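Beta-agarase B (PDB 4ATF) cleaves the beta-1,4-linkages of agarose at random with retention of anomeric configuration, giving the tetramer as its predominant product. Local coordinates at residues D36-E41 with E53-F58; Y159-V164 with G191-K196; K163-H168 with A184-E189. The protein carries 1 engineered substitution. One frame throughout, in Å; residues are numbered along the deposited sequence.

Interaction 1 (D36-E41 with E53-F58); sequences DNFEYE and EKWDDF. With NA (sodium ion), chain I.
D36 has CG anti to its backbone N (chi1 -164°), which puts CG on the W55 side; the indole comes to meet it with CG beside its own backbone N (chi1 -53°). The carboxylate and the indole end up nearly coplanar. W55 NE1 donates within its ring plane to the anti lone pair of D36 OD2, at 2.9 Å and with an N-H...O angle of 155°. Y40 OH donates to D36 OD2 from the syn side, at 2.6 Å, a second grip on that oxygen. The other oxygen, D36 OD1, accepts from F38 N at 2.9 Å, met from above the carboxylate plane, which closes an Asx turn. With both oxygens bonded, the carboxylate is fixed in rotation. F38 folds back so that D36 CG lies over one face of its ring, toward the rim, while F38 CE1 touches W55 NE1 at 3.6 Å. The two rings are roughly parallel but slid apart, with hardly any overlap. K54 brings CD near D36 OD2, but its NZ hydrogen-bonds the carbonyls of E33 and S35. F38 touches V296 and W55 touches I299, both of strand 293-306. The bend at D36-F38 leads straight to the metal: N37 O binds sodium at 2.3 Å and E39 OE2 at 2.9 Å, with G81, D297 and water completing a cation site that ties this loop to the GH16 beta-sandwich.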
loop_
_atom_site.group_PDB
_atom_site.type_symbol
_atom_site.label_atom_id
_atom_site.label_comp_id
_atom_site.label_asym_id
_atom_site.label_seq_id
_atom_site.Cartn_x
_atom_site.Cartn_y
_atom_site.Cartn_z
ATOM N N ASP A 36 1.585 -6.472 -14.051
ATOM C CA ASP A 36 1.005 -7.803 -14.033
ATOM C C ASP A 36 -0.540 -7.661 -13.994
ATOM O O ASP A 36 -1.078 -6.897 -13.179
ATOM C CB ASP A 36 1.512 -8.587 -12.783
ATOM C CG ASP A 36 1.271 -10.129 -12.876
ATOM O OD1 ASP A 36 0.494 -10.623 -13.740
ATOM O OD2 ASP A 36 1.860 -10.854 -12.044
ATOM N N ASN A 37 -1.217 -8.381 -14.885
ATOM C CA ASN A 37 -2.699 -8.447 -14.851
ATOM C C ASN A 37 -3.259 -9.743 -14.261
ATOM O O ASN A 37 -4.497 -9.966 -14.275
ATOM C CB ASN A 37 -3.364 -8.082 -16.191
ATOM C CG ASN A 37 -3.105 -9.097 -17.279
ATOM O OD1 ASN A 37 -2.165 -9.858 -17.213
ATOM N ND2 ASN A 37 -3.959 -9.105 -18.298
ATOM N N PHE A 38 -2.372 -10.581 -13.687
ATOM C CA PHE A 38 -2.793 -11.731 -12.852
ATOM C C PHE A 38 -3.795 -12.642 -13.579
ATOM O O PHE A 38 -4.803 -13.088 -12.956
ATOM C CB PHE A 38 -3.379 -11.234 -11.482
ATOM C CG PHE A 38 -2.382 -10.426 -10.677
ATOM C CD1 PHE A 38 -1.173 -11.018 -10.234
ATOM C CD2 PHE A 38 -2.598 -9.052 -10.417
ATOM C CE1 PHE A 38 -0.264 -10.277 -9.524
ATOM C CE2 PHE A 38 -1.703 -8.330 -9.709
ATOM C CZ PHE A 38 -0.536 -8.915 -9.264
ATOM N N GLU A 39 -3.525 -12.954 -14.859
ATOM C CA GLU A 39 -4.457 -13.797 -15.608
ATOM C C GLU A 39 -4.105 -15.311 -15.540
ATOM O O GLU A 39 -4.826 -16.134 -16.076
ATOM C CB GLU A 39 -4.782 -13.255 -17.021
ATOM C CG GLU A 39 -5.505 -11.887 -16.990
ATOM C CD GLU A 39 -7.005 -11.940 -16.564
ATOM O OE1 GLU A 39 -7.687 -12.938 -16.858
ATOM O OE2 GLU A 39 -7.508 -10.974 -15.925
ATOM N N TYR A 40 -3.075 -15.684 -14.786
ATOM C CA TYR A 40 -2.631 -17.092 -14.695
ATOM C C TYR A 40 -3.144 -17.642 -13.385
ATOM O O TYR A 40 -3.548 -16.848 -12.516
ATOM C CB TYR A 40 -1.083 -17.134 -14.696
ATOM C CG TYR A 40 -0.458 -16.118 -13.767
ATOM C CD1 TYR A 40 -0.155 -14.831 -14.215
ATOM C CD2 TYR A 40 -0.188 -16.436 -12.419
ATOM C CE1 TYR A 40 0.466 -13.864 -13.335
ATOM C CE2 TYR A 40 0.378 -15.486 -11.528
ATOM C CZ TYR A 40 0.688 -14.191 -12.001
ATOM O OH TYR A 40 1.271 -13.273 -11.145
ATOM N N GLU A 41 -3.035 -18.951 -13.171
ATOM C CA GLU A 41 -3.448 -19.537 -11.900
ATOM C C GLU A 41 -2.223 -19.772 -11.005
ATOM O O GLU A 41 -1.333 -20.458 -11.423
ATOM C CB GLU A 41 -4.199 -20.879 -12.142
ATOM C CG GLU A 41 -5.549 -20.703 -12.896
ATOM C CD GLU A 41 -6.660 -20.066 -11.999
ATOM O OE1 GLU A 41 -6.871 -20.517 -10.823
ATOM O OE2 GLU A 41 -7.321 -19.117 -12.493
ATOM N N GLU A 53 8.218 -15.332 -11.496
ATOM C CA GLU A 53 9.051 -14.448 -12.328
ATOM C C GLU A 53 9.008 -13.018 -11.814
ATOM O O GLU A 53 10.035 -12.343 -11.784
ATOM C CB GLU A 53 8.645 -14.433 -13.797
ATOM C CG GLU A 53 9.294 -13.238 -14.608
ATOM C CD GLU A 53 10.815 -13.319 -14.732
ATOM O OE1 GLU A 53 11.407 -14.283 -14.235
ATOM O OE2 GLU A 53 11.437 -12.433 -15.366
ATOM N N LYS A 54 7.825 -12.555 -11.401
ATOM C CA LYS A 54 7.671 -11.183 -11.021
ATOM C C LYS A 54 7.556 -10.941 -9.530
ATOM O O LYS A 54 7.823 -9.810 -9.093
ATOM C CB LYS A 54 6.430 -10.574 -11.702
ATOM C CG LYS A 54 6.627 -10.467 -13.216
ATOM C CD LYS A 54 5.483 -9.760 -13.977
ATOM C CE LYS A 54 5.845 -9.809 -15.464
ATOM N NZ LYS A 54 4.688 -9.510 -16.257
ATOM N N TRP A 55 7.157 -11.940 -8.734
ATOM C CA TRP A 55 6.878 -11.693 -7.336
ATOM C C TRP A 55 7.534 -12.717 -6.413
ATOM O O TRP A 55 7.698 -13.887 -6.780
ATOM C CB TRP A 55 5.348 -11.742 -7.066
ATOM C CG TRP A 55 4.601 -10.833 -7.999
ATOM C CD1 TRP A 55 3.971 -11.183 -9.165
ATOM C CD2 TRP A 55 4.379 -9.413 -7.820
ATOM N NE1 TRP A 55 3.352 -10.049 -9.739
ATOM C CE2 TRP A 55 3.628 -8.952 -8.958
ATOM C CE3 TRP A 55 4.758 -8.484 -6.828
ATOM C CZ2 TRP A 55 3.250 -7.585 -9.134
ATOM C CZ3 TRP A 55 4.376 -7.112 -6.986
ATOM C CH2 TRP A 55 3.618 -6.686 -8.155
ATOM N N ASP A 56 7.805 -12.290 -5.182
ATOM C CA ASP A 56 8.084 -13.231 -4.070
ATOM C C ASP A 56 6.877 -13.198 -3.132
ATOM O O ASP A 56 6.333 -12.073 -2.875
ATOM C CB ASP A 56 9.322 -12.737 -3.297
ATOM C CG ASP A 56 9.747 -13.719 -2.171
ATOM O OD1 ASP A 56 9.362 -14.917 -2.175
ATOM O OD2 ASP A 56 10.462 -13.263 -1.265
ATOM N N ASP A 57 6.436 -14.353 -2.597
ATOM C CA ASP A 57 5.175 -14.325 -1.813
ATOM C C ASP A 57 5.446 -14.098 -0.325
ATOM O O ASP A 57 4.814 -14.702 0.563
ATOM C CB ASP A 57 4.254 -15.556 -2.064
ATOM C CG ASP A 57 4.985 -16.936 -1.865
ATOM O OD1 ASP A 57 6.254 -16.968 -1.654
ATOM O OD2 ASP A 57 4.272 -18.003 -1.936
ATOM N N PHE A 58 6.341 -13.130 -0.047
ATOM C CA PHE A 58 6.567 -12.710 1.345
ATOM C C PHE A 58 6.932 -11.246 1.371
ATOM O O PHE A 58 7.100 -10.626 0.310
ATOM C CB PHE A 58 7.651 -13.573 2.053
ATOM C CG PHE A 58 7.472 -13.604 3.584
ATOM C CD1 PHE A 58 6.426 -14.315 4.149
ATOM C CD2 PHE A 58 8.314 -12.860 4.432
ATOM C CE1 PHE A 58 6.183 -14.354 5.559
ATOM C CE2 PHE A 58 8.088 -12.863 5.850
ATOM C CZ PHE A 58 7.003 -13.612 6.407
HETATM NA NA NA I . -6.617 -9.367 -13.726
HETATM O O HOH W 1 -7.280 -8.937 -15.988
#

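Interaction 2 (Y159-V164 with G191-K196); sequences YFSKKV and GTVWNK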
loop_
_atom_site.group_PDB
_atom_site.type_symbol
_atom_site.label_atom_id
_atom_site.label_comp_id
_atom_site.label_asym_id
_atom_site.label_seq_id
_atom_site.Cartn_x
_atom_site.Cartn_y
_atom_site.Cartn_z
ATOM N N TYR A 159 -16.635 5.933 9.225
ATOM C CA TYR A 159 -15.536 6.925 9.301
ATOM C C TYR A 159 -14.328 6.505 8.460
ATOM O O TYR A 159 -13.688 7.348 7.772
ATOM C CB TYR A 159 -15.091 7.115 10.738
ATOM C CG TYR A 159 -13.986 8.152 10.851
ATOM C CD1 TYR A 159 -14.311 9.535 10.981
ATOM C CD2 TYR A 159 -12.635 7.779 10.827
ATOM C CE1 TYR A 159 -13.300 10.524 11.112
ATOM C CE2 TYR A 159 -11.614 8.760 10.939
ATOM C CZ TYR A 159 -11.971 10.148 11.105
ATOM O OH TYR A 159 -10.985 11.138 11.215
ATOM N N PHE A 160 -14.002 5.219 8.547
ATOM C CA PHE A 160 -12.968 4.610 7.711
ATOM C C PHE A 160 -13.399 4.059 6.345
ATOM O O PHE A 160 -12.592 4.124 5.362
ATOM C CB PHE A 160 -12.306 3.494 8.526
ATOM C CG PHE A 160 -11.479 4.036 9.662
ATOM C CD1 PHE A 160 -10.256 4.686 9.393
ATOM C CD2 PHE A 160 -11.948 3.994 10.989
ATOM C CE1 PHE A 160 -9.459 5.208 10.479
ATOM C CE2 PHE A 160 -11.158 4.546 12.072
ATOM C CZ PHE A 160 -9.911 5.130 11.804
ATOM N N SER A 161 -14.607 3.501 6.253
ATOM C CA SER A 161 -15.026 2.791 4.995
ATOM C C SER A 161 -15.087 3.798 3.813
ATOM O O SER A 161 -15.013 3.401 2.646
ATOM C CB SER A 161 -16.393 2.134 5.151
ATOM O OG SER A 161 -17.379 3.114 5.051
ATOM N N LYS A 162 -15.213 5.102 4.140
ATOM C CA LYS A 162 -15.318 6.149 3.108
ATOM C C LYS A 162 -13.980 6.863 2.882
ATOM O O LYS A 162 -13.927 7.840 2.171
ATOM C CB LYS A 162 -16.438 7.119 3.426
ATOM C CG LYS A 162 -17.859 6.407 3.400
ATOM C CD LYS A 162 -18.971 7.380 3.818
ATOM C CE LYS A 162 -20.291 6.695 3.565
ATOM N NZ LYS A 162 -21.405 7.379 4.221
ATOM N N LYS A 163 -12.890 6.409 3.490
ATOM C CA LYS A 163 -11.554 7.147 3.401
ATOM C C LYS A 163 -10.463 6.272 2.811
ATOM O O LYS A 163 -10.411 5.067 3.078
ATOM C CB LYS A 163 -11.041 7.636 4.784
ATOM C CG LYS A 163 -11.900 8.772 5.432
ATOM C CD LYS A 163 -11.271 9.227 6.747
ATOM C CE LYS A 163 -12.052 10.398 7.347
ATOM N NZ LYS A 163 -13.539 10.144 7.471
ATOM N N VAL A 164 -9.615 6.839 1.948
ATOM C CA VAL A 164 -8.365 6.135 1.630
ATOM C C VAL A 164 -7.193 7.015 2.042
ATOM O O VAL A 164 -7.233 8.228 1.821
ATOM C CB VAL A 164 -8.236 5.689 0.166
ATOM C CG1 VAL A 164 -9.290 4.686 -0.189
ATOM C CG2 VAL A 164 -8.198 6.884 -0.795
ATOM N N GLY A 191 -17.440 10.371 -0.594
ATOM C CA GLY A 191 -18.785 9.773 -0.477
ATOM C C GLY A 191 -18.756 8.297 -0.908
ATOM O O GLY A 191 -19.598 7.509 -0.469
ATOM N N THR A 192 -17.803 7.925 -1.754
ATOM C CA THR A 192 -17.609 6.509 -2.149
ATOM C C THR A 192 -17.282 5.574 -0.971
ATOM O O THR A 192 -16.421 5.922 -0.133
ATOM C CB THR A 192 -16.426 6.417 -3.142
ATOM O OG1 THR A 192 -16.713 7.311 -4.208
ATOM C CG2 THR A 192 -16.279 5.012 -3.712
ATOM N N VAL A 193 -17.944 4.411 -0.930
ATOM C CA VAL A 193 -17.644 3.366 0.055
ATOM C C VAL A 193 -16.763 2.425 -0.734
ATOM O O VAL A 193 -17.256 1.728 -1.623
ATOM C CB VAL A 193 -18.931 2.596 0.585
ATOM C CG1 VAL A 193 -18.498 1.471 1.517
ATOM C CG2 VAL A 193 -19.891 3.535 1.395
ATOM N N TRP A 194 -15.476 2.418 -0.403
ATOM C CA TRP A 194 -14.414 1.816 -1.211
ATOM C C TRP A 194 -14.620 0.299 -1.377
ATOM O O TRP A 194 -14.287 -0.237 -2.455
ATOM C CB TRP A 194 -13.003 2.164 -0.650
ATOM C CG TRP A 194 -12.873 3.678 -0.703
ATOM C CD1 TRP A 194 -12.967 4.515 0.348
ATOM C CD2 TRP A 194 -12.764 4.506 -1.881
ATOM N NE1 TRP A 194 -12.913 5.821 -0.076
ATOM C CE2 TRP A 194 -12.805 5.855 -1.441
ATOM C CE3 TRP A 194 -12.665 4.236 -3.260
ATOM C CZ2 TRP A 194 -12.723 6.949 -2.312
ATOM C CZ3 TRP A 194 -12.577 5.317 -4.146
ATOM C CH2 TRP A 194 -12.585 6.673 -3.663
ATOM N N ASN A 195 -15.199 -0.353 -0.343
ATOM C CA ASN A 195 -15.306 -1.828 -0.371
ATOM C C ASN A 195 -16.344 -2.372 -1.432
ATOM O O ASN A 195 -16.401 -3.592 -1.705
ATOM C CB ASN A 195 -15.545 -2.415 1.026
ATOM C CG ASN A 195 -16.953 -2.146 1.552
ATOM O OD1 ASN A 195 -17.143 -1.844 2.750
ATOM N ND2 ASN A 195 -17.939 -2.293 0.700
ATOM N N LYS A 196 -17.111 -1.478 -2.068
ATOM C CA LYS A 196 -18.200 -1.937 -2.926
ATOM C C LYS A 196 -17.721 -2.300 -4.332
ATOM O O LYS A 196 -18.395 -3.082 -4.986
ATOM C CB LYS A 196 -19.324 -0.894 -3.009
ATOM C CG LYS A 196 -20.060 -0.674 -1.668
ATOM C CD LYS A 196 -21.295 0.167 -1.852
ATOM C CE LYS A 196 -22.366 -0.247 -0.811
ATOM N NZ LYS A 196 -22.183 0.447 0.400
HETATM O O HOH W 2 -14.852 0.682 2.208
HETATM O O HOH W 3 -15.349 8.384 0.042
#
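The indole of W194 is sandwiched. In its modelled conformer, V164 puts CG1 over one face, 3.6 Å from the centroid of the five-membered ring and 5° off its normal, and T192 CG2 covers the opposite face toward the rim. At the edge, near the ring plane, come K163 N and K162 O, and H199 meets the indole edge-to-face. This is where, in the GH16 jelly roll, the short helix 158-161 ends and meets the loop that leads into strand 199-207. W194 NE1 donates to K162 O at 3.2 Å, the donor standing 80° out of the carbonyl plane. The backbone bond is straighter: W194 N points at S161 O, 3.2 Å away, at 164°. Water 2 donates a hydrogen bond to S161 O and accepts one from N195 N, both at 2.8 Å, so the last helical carbonyl is tied to two residues of the loop. An alanine at W194 would probably leave K162 O without its indole N-H and open a gap between T192 CG2 and V164 CG1 as modelled. The extended chain of K162 crosses V193, with K162 CE 3.9 Å from V193 CG2. The K163 CB bond points away from 191-196; K163 NZ, salt-bridged to E189, also donates to Y159 O at 2.8 Å and hangs over the centre of the Y159 ring.

Interaction 3 (K163-H168 with A184-E189); sequences KVHISH and AGSWFE
H165 leaves the backbone with CG anti to N (chi1 -173°) and lies across one face of W187. CB comes first, 3.8 Å from the centroid of the six-membered ring and almost on its normal, a CH-pi contact. CG follows above CE2 and CZ2. CD2 is the imidazole atom nearest the indole, 3.3 Å from W187 CE2, and it also lies 3.1 Å from S186 O. The imidazole and the indole form an offset stack, their planes 24° apart. At the tip, NE2 and water 4, which lies at the edge of the ring in its plane, are 2.8 Å apart; the water donates to S186 OG at 2.7 Å, and the hydroxyl itself bonds D183 O. On the other side of the ring ND1 bonds OD2 of D143, the engineered residue at the position assigned by similarity as proton donor, so the imidazole is held from both nitrogens. The backbones beneath are an antiparallel pair at the sheet edge of the GH16 jelly roll: H165 and W187 are a non-hydrogen-bonded pair, V164 and F188 a hydrogen-bonded one, with F188 N 2.8 Å from V164 O. I166 N donates to S186 O at 2.8 Å. H165 and W187 face the bound agaro-oligosaccharide. V164 and F188 start on the opposite face, side by side, and both touch I215; I166 CD1 slips in beside F188 CB. At the other end, K163 passes the edge of the indole with CB near W187 CE3, and K163 NZ closes a salt bridge on E189 OE1 at 2.7 Å, met on the syn side of the carboxylate.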
loop_
_atom_site.group_PDB
_atom_site.type_symbol
_atom_site.label_atom_id
_atom_site.label_comp_id
_atom_site.label_asym_id
_atom_site.label_seq_id
_atom_site.Cartn_x
_atom_site.Cartn_y
_atom_site.Cartn_z
ATOM N N LYS A 163 -12.890 6.409 3.490
ATOM C CA LYS A 163 -11.554 7.147 3.401
ATOM C C LYS A 163 -10.463 6.272 2.811
ATOM O O LYS A 163 -10.411 5.067 3.078
ATOM C CB LYS A 163 -11.041 7.636 4.784
ATOM C CG LYS A 163 -11.900 8.772 5.432
ATOM C CD LYS A 163 -11.271 9.227 6.747
ATOM C CE LYS A 163 -12.052 10.398 7.347
ATOM N NZ LYS A 163 -13.539 10.144 7.471
ATOM N N VAL A 164 -9.615 6.839 1.948
ATOM C CA VAL A 164 -8.365 6.135 1.630
ATOM C C VAL A 164 -7.193 7.015 2.042
ATOM O O VAL A 164 -7.233 8.228 1.821
ATOM C CB VAL A 164 -8.236 5.689 0.166
ATOM C CG1 VAL A 164 -9.290 4.686 -0.189
ATOM C CG2 VAL A 164 -8.198 6.884 -0.795
ATOM N N HIS A 165 -6.192 6.404 2.685
ATOM C CA HIS A 165 -5.073 7.136 3.232
ATOM C C HIS A 165 -4.006 7.216 2.150
ATOM O O HIS A 165 -3.573 6.201 1.672
ATOM C CB HIS A 165 -4.537 6.386 4.410
ATOM C CG HIS A 165 -3.481 7.136 5.148
ATOM N ND1 HIS A 165 -2.367 6.523 5.657
ATOM C CD2 HIS A 165 -3.364 8.454 5.432
ATOM C CE1 HIS A 165 -1.605 7.437 6.241
ATOM N NE2 HIS A 165 -2.199 8.614 6.133
ATOM N N ILE A 166 -3.648 8.404 1.727
ATOM C CA ILE A 166 -2.670 8.562 0.653
ATOM C C ILE A 166 -1.486 9.311 1.190
ATOM O O ILE A 166 -1.557 10.505 1.351
ATOM C CB ILE A 166 -3.288 9.251 -0.651
ATOM C CG1 ILE A 166 -4.292 10.360 -0.270
ATOM C CG2 ILE A 166 -4.022 8.157 -1.503
ATOM C CD1 ILE A 166 -4.802 11.173 -1.491
ATOM N N SER A 167 -0.370 8.631 1.383
ATOM C CA SER A 167 0.708 9.248 2.163
ATOM C C SER A 167 2.081 8.698 1.724
ATOM O O SER A 167 2.185 7.970 0.718
ATOM C CB SER A 167 0.423 8.954 3.660
ATOM O OG SER A 167 1.159 9.840 4.500
ATOM N N HIS A 168 3.114 9.095 2.472
ATOM C CA HIS A 168 4.485 8.657 2.258
ATOM C C HIS A 168 5.170 8.758 3.629
ATOM O O HIS A 168 4.675 9.495 4.525
ATOM C CB HIS A 168 5.180 9.550 1.184
ATOM C CG HIS A 168 5.676 10.856 1.726
ATOM N ND1 HIS A 168 4.861 11.966 1.860
ATOM C CD2 HIS A 168 6.892 11.221 2.213
ATOM C CE1 HIS A 168 5.561 12.965 2.374
ATOM N NE2 HIS A 168 6.797 12.546 2.594
ATOM N N ALA A 184 -5.285 17.141 6.744
ATOM C CA ALA A 184 -6.527 16.391 6.563
ATOM C C ALA A 184 -6.662 15.801 5.164
ATOM O O ALA A 184 -7.337 14.727 4.990
ATOM C CB ALA A 184 -7.763 17.262 6.943
ATOM N N GLY A 185 -5.989 16.429 4.185
ATOM C CA GLY A 185 -6.055 15.994 2.760
ATOM C C GLY A 185 -5.335 14.662 2.538
ATOM O O GLY A 185 -5.513 14.024 1.470
ATOM N N SER A 186 -4.560 14.204 3.538
ATOM C CA SER A 186 -3.912 12.846 3.462
ATOM C C SER A 186 -4.901 11.651 3.615
ATOM O O SER A 186 -4.527 10.470 3.378
ATOM C CB SER A 186 -2.755 12.700 4.530
ATOM O OG SER A 186 -3.313 12.650 5.843
ATOM N N TRP A 187 -6.146 11.958 3.988
ATOM C CA TRP A 187 -7.251 10.967 3.912
ATOM C C TRP A 187 -8.298 11.475 2.935
ATOM O O TRP A 187 -9.007 12.451 3.209
ATOM C CB TRP A 187 -7.916 10.732 5.315
ATOM C CG TRP A 187 -6.945 10.139 6.329
ATOM C CD1 TRP A 187 -5.936 10.818 7.015
ATOM C CD2 TRP A 187 -6.850 8.747 6.755
ATOM N NE1 TRP A 187 -5.247 9.930 7.834
ATOM C CE2 TRP A 187 -5.787 8.671 7.705
ATOM C CE3 TRP A 187 -7.581 7.574 6.446
ATOM C CZ2 TRP A 187 -5.438 7.457 8.367
ATOM C CZ3 TRP A 187 -7.261 6.369 7.106
ATOM C CH2 TRP A 187 -6.176 6.318 8.054
ATOM N N PHE A 188 -8.369 10.836 1.779
ATOM C CA PHE A 188 -9.309 11.257 0.748
ATOM C C PHE A 188 -10.698 10.647 0.995
ATOM O O PHE A 188 -10.811 9.464 1.296
ATOM C CB PHE A 188 -8.779 10.805 -0.658
ATOM C CG PHE A 188 -9.718 11.107 -1.768
ATOM C CD1 PHE A 188 -9.724 12.381 -2.384
ATOM C CD2 PHE A 188 -10.666 10.146 -2.194
ATOM C CE1 PHE A 188 -10.670 12.679 -3.389
ATOM C CE2 PHE A 188 -11.600 10.468 -3.210
ATOM C CZ PHE A 188 -11.595 11.744 -3.813
ATOM N N GLU A 189 -11.746 11.438 0.779
ATOM C CA GLU A 189 -13.108 11.010 0.963
ATOM C C GLU A 189 -13.988 11.787 -0.024
ATOM O O GLU A 189 -13.876 13.006 -0.085
ATOM C CB GLU A 189 -13.549 11.378 2.398
ATOM C CG GLU A 189 -14.991 10.945 2.692
ATOM C CD GLU A 189 -15.367 10.878 4.204
ATOM O OE1 GLU A 189 -14.480 11.051 5.062
ATOM O OE2 GLU A 189 -16.566 10.626 4.507
HETATM O O HOH W 4 -1.652 11.096 7.232
#

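How the interactions relate
Interactions 2 and 3 share K163 and V164 and lie next to each other, their centres 11 Å apart. V164 is wedged between them, and W194 CZ2 of interaction 2 packs on F188 CE2 of interaction 3 at 3.8 Å. F160, which also lines the glycan pocket, reaches W187, with F160 CD1 4.1 Å from W187 CZ3. Interaction 3 is the one at the catalytic centre: the H165 side chain is about 3 Å from that of D143, nearest atoms, and lies against a bound anhydrogalactose, while W187 is about 3 Å from a galactose. Interaction 1 stands apart, across the chain's centre from interaction 3, about 17 Å away between nearest atoms, and belongs to the sodium site.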